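Long-range contact in sulfur oxidation protein soxB (PDB 2WDD), which hydrolyses sulfur-sulfur bonds, probably releasing sulfate from thiosulfonate groups on a carrier cysteine in the bacterial Sox sulfur oxidation pathway: residues F400-P412 with W418-P430. Numbering follows the deposited sequence. Where two conformers were deposited one is given.
Sequences FSPAVRWGTTILP and WDHLYAYTGFTYP. With TBU (tertiary-butyl alcohol), chain D.
W406 drives the edge of its six-membered ring toward the face of F427. The pair is edge-to-face, with planes at 58° and W406 CH2 3.6 Å from F427 CE2. W406 CG lies between the backbone N and the carbonyl carbon (chi1 44°), which turns the indole toward the backbone of A423 to G426. There its edge meets A423 O, in plane, 3.1 Å from W406 CE3. V404 CG2 covers one indole face.

The backbones come closest at G407 and Y424. A CA-H...O contact runs from G407 CA to A423 O, 3.3 Å. A side chain at G407 would crowd the Y424 ring. T408 CG2 sits over one face of that ring, 3.8 Å from its centroid, and also touches A423 CB. Y424 OH gives a weak hydrogen bond to T408 O, 2.8 Å. An alanine in place of Y424 would probably leave T408 CG2 without its aromatic floor and T408 O without this donor. Further on, I410 CD1 stands almost squarely over the H420 ring, 6° off the normal. H420 ND1 is held by T417 N.

Beyond the F427 ring the packing thins. P402 and V404, both partly exposed, add small contacts as P402 CG and V404 CG1 approach F427 CZ obliquely, V404 CG1 at 4.1 Å. Between the two ends, a water donates to both W406 O and Y424 O.

The arrangement packs a loop against helix 418-425 in the C-terminal domain of the 5'-nucleotidase family. It sets W406 beside the manganese ligands H38 and H288 and a bound sulfate, at the interdomain dimetal active site characteristic of this family.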
# COMPACT_ATOMS: atom_id res chain seq x y z
N PHE A 400 -3.25 -19.50 5.57
CA PHE A 400 -3.44 -18.10 5.95
C PHE A 400 -2.56 -17.22 5.08
O PHE A 400 -1.33 -17.29 5.15
CB PHE A 400 -3.05 -17.87 7.42
CG PHE A 400 -3.97 -18.52 8.41
CD1 PHE A 400 -4.91 -17.77 9.09
CD2 PHE A 400 -3.86 -19.88 8.69
CE1 PHE A 400 -5.75 -18.35 10.03
CE2 PHE A 400 -4.70 -20.47 9.63
CZ PHE A 400 -5.66 -19.71 10.28
N SER A 401 -3.19 -16.37 4.26
CA SER A 401 -2.46 -15.46 3.38
C SER A 401 -2.53 -14.06 3.96
O SER A 401 -3.58 -13.63 4.46
CB SER A 401 -3.09 -15.45 1.98
OG SER A 401 -2.79 -16.65 1.27
N PRO A 402 -1.41 -13.33 3.91
CA PRO A 402 -1.32 -11.98 4.47
C PRO A 402 -2.09 -10.97 3.63
O PRO A 402 -1.89 -10.86 2.41
CB PRO A 402 0.18 -11.68 4.43
CG PRO A 402 0.68 -12.46 3.23
CD PRO A 402 -0.18 -13.72 3.19
N ALA A 403 -2.93 -10.19 4.30
CA ALA A 403 -3.76 -9.21 3.63
C ALA A 403 -3.05 -7.87 3.44
O ALA A 403 -3.58 -6.83 3.82
CB ALA A 403 -5.06 -9.02 4.39
N VAL A 404 -1.87 -7.91 2.83
CA VAL A 404 -1.14 -6.68 2.54
C VAL A 404 -1.88 -5.93 1.43
O VAL A 404 -2.64 -6.52 0.65
CB VAL A 404 0.32 -6.95 2.15
CG1 VAL A 404 1.11 -7.51 3.33
CG2 VAL A 404 0.42 -7.86 0.90
N ARG A 405 -1.64 -4.62 1.37
CA ARG A 405 -2.30 -3.83 0.33
C ARG A 405 -1.46 -3.63 -0.92
O ARG A 405 -1.92 -3.04 -1.89
CB ARG A 405 -2.87 -2.51 0.87
CG ARG A 405 -4.16 -2.73 1.68
CD ARG A 405 -4.78 -1.44 2.20
NE ARG A 405 -5.98 -1.76 2.98
CZ ARG A 405 -6.86 -0.87 3.40
NH1 ARG A 405 -7.91 -1.27 4.10
NH2 ARG A 405 -6.67 0.42 3.15
N TRP A 406 -0.23 -4.16 -0.92
CA TRP A 406 0.60 -4.11 -2.12
C TRP A 406 0.39 -5.36 -2.98
O TRP A 406 -0.11 -6.39 -2.51
CB TRP A 406 2.08 -3.93 -1.79
CG TRP A 406 2.62 -4.78 -0.67
CD1 TRP A 406 2.71 -4.42 0.65
CD2 TRP A 406 3.36 -6.01 -0.79
NE1 TRP A 406 3.41 -5.37 1.36
CE2 TRP A 406 3.82 -6.35 0.50
CE3 TRP A 406 3.67 -6.85 -1.87
CZ2 TRP A 406 4.56 -7.52 0.74
CZ3 TRP A 406 4.39 -8.00 -1.63
CH2 TRP A 406 4.83 -8.32 -0.33
N GLY A 407 0.72 -5.26 -4.26
CA GLY A 407 0.50 -6.36 -5.18
C GLY A 407 0.29 -5.84 -6.59
O GLY A 407 0.76 -4.76 -6.94
N THR A 408 -0.40 -6.62 -7.40
CA THR A 408 -0.63 -6.27 -8.79
C THR A 408 -1.89 -6.99 -9.23
O THR A 408 -2.48 -7.74 -8.44
CB THR A 408 0.63 -6.63 -9.62
OG1 THR A 408 0.56 -6.03 -10.92
CG2 THR A 408 0.76 -8.13 -9.76
N THR A 409 -2.33 -6.76 -10.45
CA THR A 409 -3.55 -7.38 -10.94
C THR A 409 -3.27 -8.05 -12.28
O THR A 409 -2.73 -7.42 -13.18
CB THR A 409 -4.67 -6.32 -11.09
OG1 THR A 409 -4.87 -5.63 -9.85
CG2 THR A 409 -5.97 -6.96 -11.52
N ILE A 410 -3.64 -9.32 -12.41
CA ILE A 410 -3.43 -10.08 -13.66
C ILE A 410 -4.74 -10.13 -14.44
O ILE A 410 -5.76 -10.54 -13.91
CB ILE A 410 -2.95 -11.51 -13.36
CG1 ILE A 410 -1.78 -11.48 -12.38
CG2 ILE A 410 -2.56 -12.23 -14.66
CD1 ILE A 410 -0.62 -10.70 -12.90
N LEU A 411 -4.70 -9.72 -15.70
CA LEU A 411 -5.91 -9.69 -16.52
C LEU A 411 -6.21 -11.07 -17.09
O LEU A 411 -5.31 -11.91 -17.22
CB LEU A 411 -5.74 -8.71 -17.67
CG LEU A 411 -5.48 -7.24 -17.33
CD1 LEU A 411 -5.44 -6.41 -18.63
CD2 LEU A 411 -6.59 -6.74 -16.40
N PRO A 412 -7.46 -11.28 -17.51
CA PRO A 412 -7.77 -12.57 -18.14
C PRO A 412 -6.89 -12.76 -19.38
O PRO A 412 -6.71 -11.83 -20.17
CB PRO A 412 -9.23 -12.39 -18.57
CG PRO A 412 -9.78 -11.37 -17.62
CD PRO A 412 -8.65 -10.43 -17.37
N TRP A 418 7.59 -14.21 -13.02
CA TRP A 418 8.30 -14.11 -11.75
C TRP A 418 8.17 -12.68 -11.21
O TRP A 418 8.03 -12.48 -10.01
CB TRP A 418 9.77 -14.47 -11.91
CG TRP A 418 10.06 -15.89 -11.55
CD1 TRP A 418 10.31 -16.92 -12.41
CD2 TRP A 418 10.15 -16.42 -10.23
NE1 TRP A 418 10.53 -18.08 -11.70
CE2 TRP A 418 10.45 -17.80 -10.35
CE3 TRP A 418 9.99 -15.88 -8.95
CZ2 TRP A 418 10.61 -18.63 -9.25
CZ3 TRP A 418 10.17 -16.70 -7.86
CH2 TRP A 418 10.47 -18.06 -8.01
N ASP A 419 8.20 -11.70 -12.10
CA ASP A 419 8.07 -10.31 -11.66
C ASP A 419 6.75 -10.11 -10.92
O ASP A 419 6.71 -9.43 -9.90
CB ASP A 419 8.25 -9.31 -12.81
CG ASP A 419 8.69 -7.93 -12.32
OD1 ASP A 419 9.62 -7.86 -11.50
OD2 ASP A 419 8.04 -6.92 -12.69
N HIS A 420 5.69 -10.77 -11.39
CA HIS A 420 4.40 -10.70 -10.70
C HIS A 420 4.50 -11.41 -9.35
O HIS A 420 3.97 -10.93 -8.35
CB HIS A 420 3.29 -11.37 -11.51
CG HIS A 420 2.97 -10.68 -12.80
ND1 HIS A 420 2.86 -11.38 -13.98
CD2 HIS A 420 2.67 -9.39 -13.09
CE1 HIS A 420 2.52 -10.54 -14.95
NE2 HIS A 420 2.41 -9.33 -14.44
N LEU A 421 5.14 -12.58 -9.32
CA LEU A 421 5.24 -13.30 -8.05
C LEU A 421 5.94 -12.41 -7.01
O LEU A 421 5.55 -12.40 -5.85
CB LEU A 421 6.01 -14.61 -8.21
CG LEU A 421 5.37 -15.69 -9.10
CD1 LEU A 421 6.16 -17.00 -8.95
CD2 LEU A 421 3.91 -15.87 -8.75
N TYR A 422 6.97 -11.69 -7.43
CA TYR A 422 7.68 -10.80 -6.50
C TYR A 422 6.81 -9.60 -6.13
O TYR A 422 6.84 -9.13 -4.99
CB TYR A 422 9.01 -10.33 -7.08
CG TYR A 422 10.03 -11.42 -7.31
CD1 TYR A 422 10.28 -12.39 -6.35
CD2 TYR A 422 10.77 -11.46 -8.50
CE1 TYR A 422 11.22 -13.40 -6.58
CE2 TYR A 422 11.71 -12.46 -8.73
CZ TYR A 422 11.93 -13.41 -7.76
OH TYR A 422 12.87 -14.40 -7.99
N ALA A 423 5.99 -9.12 -7.07
CA ALA A 423 5.06 -8.03 -6.75
C ALA A 423 4.03 -8.45 -5.70
O ALA A 423 3.56 -7.63 -4.91
CB ALA A 423 4.35 -7.55 -8.01
N TYR A 424 3.64 -9.72 -5.72
CA TYR A 424 2.65 -10.23 -4.79
C TYR A 424 3.24 -10.77 -3.49
O TYR A 424 2.57 -10.78 -2.46
CB TYR A 424 1.92 -11.41 -5.43
CG TYR A 424 0.84 -11.06 -6.43
CD1 TYR A 424 -0.28 -10.32 -6.05
CD2 TYR A 424 0.85 -11.64 -7.70
CE1 TYR A 424 -1.34 -10.11 -6.95
CE2 TYR A 424 -0.19 -11.44 -8.61
CZ TYR A 424 -1.28 -10.66 -8.23
OH TYR A 424 -2.31 -10.47 -9.13
N THR A 425 4.44 -11.36 -3.57
CA THR A 425 4.99 -12.07 -2.42
C THR A 425 6.44 -11.74 -2.11
O THR A 425 7.12 -12.50 -1.40
CB THR A 425 4.85 -13.61 -2.60
OG1 THR A 425 5.67 -14.05 -3.69
CG2 THR A 425 3.40 -14.02 -2.85
N GLY A 426 6.92 -10.61 -2.63
CA GLY A 426 8.29 -10.18 -2.45
C GLY A 426 8.62 -9.62 -1.09
O GLY A 426 9.11 -8.48 -0.97
N PHE A 427 8.33 -10.39 -0.04
CA PHE A 427 8.74 -10.04 1.32
C PHE A 427 10.22 -10.38 1.42
O PHE A 427 10.66 -11.37 0.84
CB PHE A 427 8.06 -10.97 2.34
CG PHE A 427 6.57 -10.82 2.42
CD1 PHE A 427 5.99 -10.08 3.45
CD2 PHE A 427 5.74 -11.48 1.52
CE1 PHE A 427 4.59 -9.96 3.55
CE2 PHE A 427 4.35 -11.35 1.60
CZ PHE A 427 3.78 -10.57 2.60
N THR A 428 10.97 -9.66 2.25
CA THR A 428 12.36 -10.06 2.47
C THR A 428 12.37 -11.28 3.41
O THR A 428 13.43 -11.87 3.64
CB THR A 428 13.19 -8.93 3.09
OG1 THR A 428 12.53 -8.46 4.27
CG2 THR A 428 13.44 -7.79 2.08
N TYR A 429 11.20 -11.61 3.97
CA TYR A 429 11.02 -12.77 4.86
C TYR A 429 9.84 -13.56 4.29
O TYR A 429 8.75 -13.55 4.84
CB TYR A 429 10.73 -12.36 6.31
CG TYR A 429 9.67 -11.28 6.49
CD1 TYR A 429 8.42 -11.59 7.03
CD2 TYR A 429 9.94 -9.95 6.18
CE1 TYR A 429 7.46 -10.61 7.22
CE2 TYR A 429 8.97 -8.96 6.36
CZ TYR A 429 7.75 -9.29 6.90
OH TYR A 429 6.80 -8.31 7.09
N PRO A 430 10.04 -14.19 3.12
CA PRO A 430 8.96 -14.84 2.36
C PRO A 430 8.67 -16.28 2.73
O PRO A 430 7.87 -16.95 2.07
CB PRO A 430 9.51 -14.79 0.94
CG PRO A 430 11.00 -15.05 1.15
CD PRO A 430 11.33 -14.26 2.41
O TBU D . 14.77 -13.24 -5.02
C TBU D . 16.17 -13.37 -4.79
C1 TBU D . 16.78 -14.39 -5.74
C2 TBU D . 16.83 -12.01 -5.02
C3 TBU D . 16.42 -13.85 -3.36
O HOH W 1 0.19 -9.19 -2.44